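Side-chain contacts in putative alpha-L-fucosidase (Bacteroides thetaiotaomicron, PDB 4H41), which probably hydrolyses alpha-L-fucose linkages in host glycans, although its activity is unproven, using a TIM-barrel fold: residues Leu58-Gln61 and His62-Arg65; Ala326-Leu329 and Tyr330-Tyr333; Ser86-Leu89 and Leu90-Cys94. One frame throughout, in Å; residues are numbered along the deposited sequence.

Interaction 1. Residues Leu58-Gln61 and His62-Arg65; sequences LDFQ and HMKR
Met63 and Phe60, three residues apart on helix 53-65, form the buried apolar part of this contact. The selenium of Met63, a selenomethionine, lies 4.3 Å from the centroid of the Phe60 ring and 14° off its normal: a Met-aromatic contact over one face, displaced toward the rim. The Met63 chain, extended beyond CG (chi2 171°), carries SE to that face, and CE ends 3.9 Å from Asp59 OD2. This side faces inward: Met63 also packs on Thr37 and Leu39 of strand 34-39, and Phe60 on Tyr105 and Leu108 of helix 101-111.

The His62 side is less buried. Its ring lies beside Leu58, with His62 NE2 3.7 Å from Leu58 CG, while Asp59 OD1 approaches the ring edge in plane, 3.7 Å from His62 CD2. Carboxylate and imidazole planes are nearly perpendicular, 89° apart. Gln61, Lys64 and Arg65 form the exposed margin; Lys64 NZ reaches Tyr112 O, and Arg65 NH2 makes a salt bridge to the terminal carboxylate of Lys340.

Asp59 meets His62 through a carbon, not a ring nitrogen, so this approach is not a salt bridge. Its buried carboxylate is instead satisfied by Ser314, Ser318 and Gln320, bonds that tie the barrel helix to the chain around helix 313-316.

Interaction 2. Residues Ala326-Leu329 and Tyr330-Tyr333; sequences AGHL and YDRY
Four consecutive i to i+4 hydrogen bonds join Ala326-Leu329 to Tyr330-Tyr333, all within helix 324-337. The first runs from Tyr330 N to Ala326 O at 2.9 Å, and the straightest from Arg332 N to His328 O, with an N-H...O angle of 163°. Every residue has helical phi and psi, so the side chains one turn apart are held on a common face.

On one such face, His328, Asp331 and Arg332 converge on a single water. It lies 2.8 Å from His328 ND1, in the plane of the imidazole at its edge, donates to Asp331 OD2 at 2.7 Å, and accepts from Arg332 NH1 at 2.9 Å, in the guanidinium plane. The direct separation of His328 ND1 from Asp331 OD2 is 4.4 Å, so the water bridges groups that do not themselves touch. Arg332 CG lies 3.4 Å from His328 O; beyond it, bends at chi2 (-67°) and chi3 (73°) bring NH1 to the water. Elsewhere, Arg332 NH2 forms a salt bridge with Glu335, and NH1 also bonds to Asn50 O of a second subunit, whose Trp51 meets the His328 ring edge-to-face.

The tyrosines leave the helix in other directions. Tyr330 CB sits 3.3 Å from Gly327 O, and its hydroxyl extends toward helix 53-65, to His62; Tyr333 OH bonds to Ile34 N, at the start of the first barrel strand. Such a division is that of an amphipathic helix on the outside of a TIM barrel: one side packs on the barrel, while the water-bridged polar side meets a neighbouring subunit.

Interaction 3. Residues Ser86-Leu89 and Leu90-Cys94; sequences SPYL and LKKGC
Leu89 O is gripped from beyond the last turn of helix 87-91 by two backbone donors: Cys94 N at 3.1 Å, with an N-H...O angle of 158°, and Lys92 N in a weak, strongly bent bond. With Gly93 N bonded to Leu90 O, the Cys94 bond defines a Schellman motif. Gly93, the C-prime residue, has the positive phi that suits glycine at this position.

The other end of this short helix is capped as well. Ser86, the N-cap residue, accepts from Leu89 N through OG at 2.8 Å, nearly straight at 170°, and its own carbonyl oxygen accepts from Leu90 N. Ser86 OG has a second partner in Glu145 of helix 136-151, whose carboxylate also receives Tyr88 N, so the start of the helix is tied to that longer helix by polar bonds.

At the C-terminal end, Lys92 folds back over Tyr88. Its first torsion, with CG anti to the carbonyl carbon, sets CG over one face of the ring, 4.2 Å from the Tyr88 centroid and 18° off the normal, a CH-pi contact displaced toward the rim. The bend at chi2 then turns the chain toward the hydroxyl, where Lys92 CE comes within 3.7 Å of Tyr88 OH. That hydroxyl is hydrogen-bonded to Asp138, and the ring also stacks with Tyr141, which together limit how it can turn.

Across the helix end the apolar contact is slight. Leu89 CB and Cys94 CB stand 4.1 Å apart, and Cys94 SG rests 3.5 Å from Leu89 O, which already accepts from Cys94 N and weakly from Lys92 N.

How the interactions relate
Along the chain the order is interaction 1, interaction 3, interaction 2. Interactions 1 and 2 lie on helices 53-65 and 324-337, one following the first strand of the eight-stranded parallel barrel and the other the last. Their centres are 14 Å apart and they touch: Tyr330 OH and His62 O, 2.7 Å apart, form a probable hydrogen bond, so helices from the two ends of the sequence meet where the barrel closes. Interaction 3, on helix 87-91 between the second and third barrel strands, is remote, with centres 33 Å from interaction 1 and 40 Å from interaction 2, on the opposite side of the chain's centre from the latter.

Interaction 1. Residues Leu58-Gln61 and His62-Arg65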
loop_
_atom_site.group_PDB
_atom_site.type_symbol
_atom_site.label_atom_id
_atom_site.label_comp_id
_atom_site.label_asym_id
_atom_site.label_seq_id
_atom_site.Cartn_x
_atom_site.Cartn_y
_atom_site.Cartn_z
ATOM N N LEU B 58 -21.582 10.271 7.481
ATOM C CA LEU B 58 -21.895 9.436 6.311
ATOM C C LEU B 58 -21.478 7.968 6.546
ATOM O O LEU B 58 -22.214 7.051 6.182
ATOM C CB LEU B 58 -21.204 10.011 5.078
ATOM C CG LEU B 58 -21.314 9.222 3.775
ATOM C CD1 LEU B 58 -22.777 9.099 3.343
ATOM C CD2 LEU B 58 -20.489 9.895 2.648
ATOM N N ASP B 59 -20.337 7.736 7.206
ATOM C CA ASP B 59 -19.946 6.354 7.485
ATOM C C ASP B 59 -20.903 5.683 8.433
ATOM O O ASP B 59 -21.214 4.500 8.232
ATOM C CB ASP B 59 -18.501 6.212 8.033
ATOM C CG ASP B 59 -17.758 5.206 7.192
ATOM O OD1 ASP B 59 -17.872 5.278 5.959
ATOM O OD2 ASP B 59 -17.086 4.323 7.773
ATOM N N PHE B 60 -21.423 6.406 9.411
ATOM C CA PHE B 60 -22.403 5.817 10.330
ATOM C C PHE B 60 -23.671 5.415 9.557
ATOM O O PHE B 60 -24.312 4.409 9.890
ATOM C CB PHE B 60 -22.721 6.763 11.477
ATOM C CG PHE B 60 -21.834 6.566 12.696
ATOM C CD1 PHE B 60 -20.465 6.838 12.634
ATOM C CD2 PHE B 60 -22.370 6.137 13.907
ATOM C CE1 PHE B 60 -19.641 6.657 13.749
ATOM C CE2 PHE B 60 -21.551 5.999 15.037
ATOM C CZ PHE B 60 -20.201 6.303 14.958
ATOM N N GLN B 61 -24.047 6.192 8.524
ATOM C CA GLN B 61 -25.172 5.841 7.656
ATOM C C GLN B 61 -24.899 4.538 6.885
ATOM O O GLN B 61 -25.798 3.690 6.805
ATOM C CB GLN B 61 -25.469 6.958 6.660
ATOM C CG GLN B 61 -25.966 8.255 7.282
ATOM C CD GLN B 61 -26.155 9.284 6.220
ATOM O OE1 GLN B 61 -26.865 9.033 5.241
ATOM N NE2 GLN B 61 -25.590 10.478 6.397
ATOM N N HIS B 62 -23.654 4.356 6.381
ATOM C CA HIS B 62 -23.276 3.125 5.652
ATOM C C HIS B 62 -23.318 1.937 6.619
ATOM O O HIS B 62 -23.738 0.844 6.244
ATOM C CB HIS B 62 -21.864 3.222 4.975
ATOM C CG HIS B 62 -21.739 4.243 3.872
ATOM N ND1 HIS B 62 -22.660 4.306 2.835
ATOM C CD2 HIS B 62 -20.749 5.128 3.629
ATOM C CE1 HIS B 62 -22.242 5.278 2.034
ATOM N NE2 HIS B 62 -21.098 5.815 2.479
HETATM N N MSE B 63 -22.939 2.166 7.891
HETATM C CA MSE B 63 -22.991 1.121 8.919
HETATM C C MSE B 63 -24.409 0.737 9.237
HETATM O O MSE B 63 -24.742 -0.444 9.291
HETATM C CB MSE B 63 -22.311 1.602 10.212
HETATM C CG MSE B 63 -20.815 1.794 10.112
HETATM SE SE MSE B 63 -20.260 2.669 11.778
HETATM C CE MSE B 63 -18.524 3.304 11.202
ATOM N N LYS B 64 -25.272 1.742 9.408
ATOM C CA LYS B 64 -26.668 1.493 9.760
ATOM C C LYS B 64 -27.383 0.680 8.699
ATOM O O LYS B 64 -28.180 -0.212 9.031
ATOM C CB LYS B 64 -27.397 2.821 9.971
ATOM C CG LYS B 64 -28.812 2.709 10.547
ATOM C CD LYS B 64 -28.776 2.311 11.990
ATOM C CE LYS B 64 -30.127 2.266 12.648
ATOM N NZ LYS B 64 -29.938 1.842 14.048
ATOM N N ARG B 65 -27.083 0.947 7.427
ATOM C CA ARG B 65 -27.692 0.208 6.323
ATOM C C ARG B 65 -27.488 -1.296 6.445
ATOM O O ARG B 65 -28.372 -2.050 6.050
ATOM C CB ARG B 65 -27.128 0.708 5.016
ATOM C CG ARG B 65 -27.751 0.082 3.803
ATOM C CD ARG B 65 -27.170 0.666 2.561
ATOM N NE ARG B 65 -27.800 0.094 1.377
ATOM C CZ ARG B 65 -27.440 0.360 0.132
ATOM N NH1 ARG B 65 -26.427 1.187 -0.114
ATOM N NH2 ARG B 65 -28.089 -0.192 -0.880
#

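Interaction 2. Residues Ala326-Leu329 and Tyr330-Tyr333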
loop_
_atom_site.group_PDB
_atom_site.type_symbol
_atom_site.label_atom_id
_atom_site.label_comp_id
_atom_site.label_asym_id
_atom_site.label_seq_id
_atom_site.Cartn_x
_atom_site.Cartn_y
_atom_site.Cartn_z
ATOM N N ALA B 326 -12.785 -1.982 -0.511
ATOM C CA ALA B 326 -13.721 -1.972 0.612
ATOM C C ALA B 326 -15.157 -1.735 0.156
ATOM O O ALA B 326 -16.042 -2.443 0.616
ATOM C CB ALA B 326 -13.336 -0.909 1.625
ATOM N N GLY B 327 -15.376 -0.786 -0.725
ATOM C CA GLY B 327 -16.717 -0.525 -1.269
ATOM C C GLY B 327 -17.243 -1.722 -2.022
ATOM O O GLY B 327 -18.410 -2.072 -1.898
ATOM N N HIS B 328 -16.367 -2.395 -2.777
ATOM C CA HIS B 328 -16.746 -3.606 -3.468
ATOM C C HIS B 328 -17.025 -4.726 -2.458
ATOM O O HIS B 328 -17.992 -5.469 -2.627
ATOM C CB HIS B 328 -15.657 -4.003 -4.471
ATOM C CG HIS B 328 -15.527 -3.025 -5.601
ATOM N ND1 HIS B 328 -16.612 -2.718 -6.413
ATOM C CD2 HIS B 328 -14.456 -2.305 -6.018
ATOM C CE1 HIS B 328 -16.165 -1.850 -7.316
ATOM N NE2 HIS B 328 -14.884 -1.507 -7.064
ATOM N N LEU B 329 -16.233 -4.830 -1.389
ATOM C CA LEU B 329 -16.487 -5.817 -0.327
ATOM C C LEU B 329 -17.885 -5.610 0.274
ATOM O O LEU B 329 -18.614 -6.571 0.511
ATOM C CB LEU B 329 -15.456 -5.725 0.783
ATOM C CG LEU B 329 -15.616 -6.731 1.960
ATOM C CD1 LEU B 329 -15.742 -8.150 1.489
ATOM C CD2 LEU B 329 -14.372 -6.661 2.865
ATOM N N TYR B 330 -18.240 -4.355 0.472
ATOM C CA TYR B 330 -19.563 -3.988 1.016
ATOM C C TYR B 330 -20.669 -4.507 0.108
ATOM O O TYR B 330 -21.630 -5.071 0.597
ATOM C CB TYR B 330 -19.639 -2.470 1.131
ATOM C CG TYR B 330 -20.869 -1.906 1.808
ATOM C CD1 TYR B 330 -20.898 -1.705 3.181
ATOM C CD2 TYR B 330 -21.910 -1.381 1.060
ATOM C CE1 TYR B 330 -21.955 -1.049 3.797
ATOM C CE2 TYR B 330 -22.988 -0.740 1.668
ATOM C CZ TYR B 330 -22.984 -0.542 3.031
ATOM O OH TYR B 330 -24.032 0.126 3.621
ATOM N N ASP B 331 -20.493 -4.374 -1.213
ATOM C CA ASP B 331 -21.466 -4.876 -2.193
ATOM C C ASP B 331 -21.552 -6.404 -2.165
ATOM O O ASP B 331 -22.645 -6.930 -2.169
ATOM C CB ASP B 331 -21.110 -4.400 -3.587
ATOM C CG ASP B 331 -21.231 -2.904 -3.807
ATOM O OD1 ASP B 331 -21.859 -2.223 -2.955
ATOM O OD2 ASP B 331 -20.649 -2.404 -4.806
ATOM N N ARG B 332 -20.419 -7.108 -2.113
ATOM C CA ARG B 332 -20.433 -8.597 -2.050
ATOM C C ARG B 332 -21.102 -9.074 -0.769
ATOM O O ARG B 332 -21.842 -10.069 -0.781
ATOM C CB ARG B 332 -19.015 -9.174 -2.132
ATOM C CG ARG B 332 -18.190 -8.820 -3.364
ATOM C CD ARG B 332 -18.676 -9.395 -4.694
ATOM N NE ARG B 332 -19.883 -8.749 -5.218
ATOM C CZ ARG B 332 -19.968 -7.516 -5.719
ATOM N NH1 ARG B 332 -18.882 -6.749 -5.831
ATOM N NH2 ARG B 332 -21.130 -7.044 -6.124
ATOM N N TYR B 333 -20.844 -8.367 0.340
ATOM C CA TYR B 333 -21.429 -8.652 1.659
ATOM C C TYR B 333 -22.941 -8.486 1.621
ATOM O O TYR B 333 -23.690 -9.377 2.052
ATOM C CB TYR B 333 -20.777 -7.728 2.693
ATOM C CG TYR B 333 -21.259 -7.925 4.095
ATOM C CD1 TYR B 333 -22.373 -7.252 4.565
ATOM C CD2 TYR B 333 -20.604 -8.793 4.963
ATOM C CE1 TYR B 333 -22.834 -7.437 5.868
ATOM C CE2 TYR B 333 -21.023 -8.944 6.287
ATOM C CZ TYR B 333 -22.155 -8.286 6.725
ATOM O OH TYR B 333 -22.617 -8.497 7.992
HETATM O O HOH W 1 -19.104 -3.908 -6.483
#

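Interaction 3. Residues Ser86-Leu89 and Leu90-Cys94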
loop_
_atom_site.group_PDB
_atom_site.type_symbol
_atom_site.label_atom_id
_atom_site.label_comp_id
_atom_site.label_asym_id
_atom_site.label_seq_id
_atom_site.Cartn_x
_atom_site.Cartn_y
_atom_site.Cartn_z
ATOM N N SER B 86 -8.432 15.082 27.602
ATOM C CA SER B 86 -8.252 14.486 28.925
ATOM C C SER B 86 -7.470 15.382 29.870
ATOM O O SER B 86 -6.268 15.517 29.681
ATOM C CB SER B 86 -7.497 13.162 28.791
ATOM O OG SER B 86 -6.995 12.690 30.032
ATOM N N PRO B 87 -8.062 15.915 30.965
ATOM C CA PRO B 87 -7.253 16.707 31.902
ATOM C C PRO B 87 -6.067 15.904 32.448
ATOM O O PRO B 87 -4.967 16.421 32.532
ATOM C CB PRO B 87 -8.252 17.077 33.021
ATOM C CG PRO B 87 -9.568 16.992 32.376
ATOM C CD PRO B 87 -9.480 15.898 31.366
ATOM N N TYR B 88 -6.258 14.611 32.717
ATOM C CA TYR B 88 -5.177 13.776 33.246
ATOM C C TYR B 88 -4.047 13.577 32.234
ATOM O O TYR B 88 -2.890 13.801 32.580
ATOM C CB TYR B 88 -5.728 12.413 33.701
ATOM C CG TYR B 88 -4.650 11.434 34.111
ATOM C CD1 TYR B 88 -4.014 11.546 35.335
ATOM C CD2 TYR B 88 -4.271 10.393 33.272
ATOM C CE1 TYR B 88 -3.030 10.640 35.724
ATOM C CE2 TYR B 88 -3.264 9.506 33.632
ATOM C CZ TYR B 88 -2.656 9.621 34.867
ATOM O OH TYR B 88 -1.691 8.726 35.265
ATOM N N LEU B 89 -4.364 13.128 31.004
ATOM C CA LEU B 89 -3.329 12.859 30.008
ATOM C C LEU B 89 -2.629 14.148 29.571
ATOM O O LEU B 89 -1.427 14.133 29.353
ATOM C CB LEU B 89 -3.904 12.121 28.800
ATOM C CG LEU B 89 -4.463 10.706 29.072
ATOM C CD1 LEU B 89 -5.133 10.143 27.851
ATOM C CD2 LEU B 89 -3.368 9.741 29.560
ATOM N N LEU B 90 -3.343 15.275 29.550
ATOM C CA LEU B 90 -2.712 16.556 29.231
ATOM C C LEU B 90 -1.687 16.933 30.310
ATOM O O LEU B 90 -0.600 17.417 29.979
ATOM C CB LEU B 90 -3.762 17.658 29.085
ATOM C CG LEU B 90 -4.579 17.578 27.798
ATOM C CD1 LEU B 90 -5.830 18.456 27.907
ATOM C CD2 LEU B 90 -3.733 17.977 26.571
ATOM N N LYS B 91 -1.989 16.663 31.586
ATOM C CA LYS B 91 -1.038 16.927 32.677
ATOM C C LYS B 91 0.189 16.022 32.581
ATOM O O LYS B 91 1.265 16.433 32.992
ATOM C CB LYS B 91 -1.680 16.756 34.062
ATOM C CG LYS B 91 -2.645 17.861 34.429
ATOM C CD LYS B 91 -3.364 17.599 35.781
ATOM C CE LYS B 91 -4.874 17.545 35.636
ATOM N NZ LYS B 91 -5.582 17.535 36.943
ATOM N N LYS B 92 0.046 14.838 31.989
ATOM C CA LYS B 92 1.148 13.899 31.786
ATOM C C LYS B 92 1.969 14.213 30.503
ATOM O O LYS B 92 2.869 13.453 30.181
ATOM C CB LYS B 92 0.616 12.443 31.743
ATOM C CG LYS B 92 0.001 11.974 33.072
ATOM C CD LYS B 92 1.083 11.655 34.115
ATOM C CE LYS B 92 0.581 11.656 35.531
ATOM N NZ LYS B 92 1.668 11.316 36.487
ATOM N N GLY B 93 1.686 15.311 29.810
ATOM C CA GLY B 93 2.443 15.707 28.620
ATOM C C GLY B 93 1.959 15.160 27.291
ATOM O O GLY B 93 2.685 15.253 26.289
ATOM N N CYS B 94 0.729 14.664 27.235
ATOM C CA CYS B 94 0.180 14.130 25.985
ATOM C C CYS B 94 -0.373 15.279 25.120
ATOM O O CYS B 94 -0.538 16.399 25.582
ATOM C CB CYS B 94 -0.857 13.060 26.276
ATOM S SG CYS B 94 -0.185 11.642 27.200
#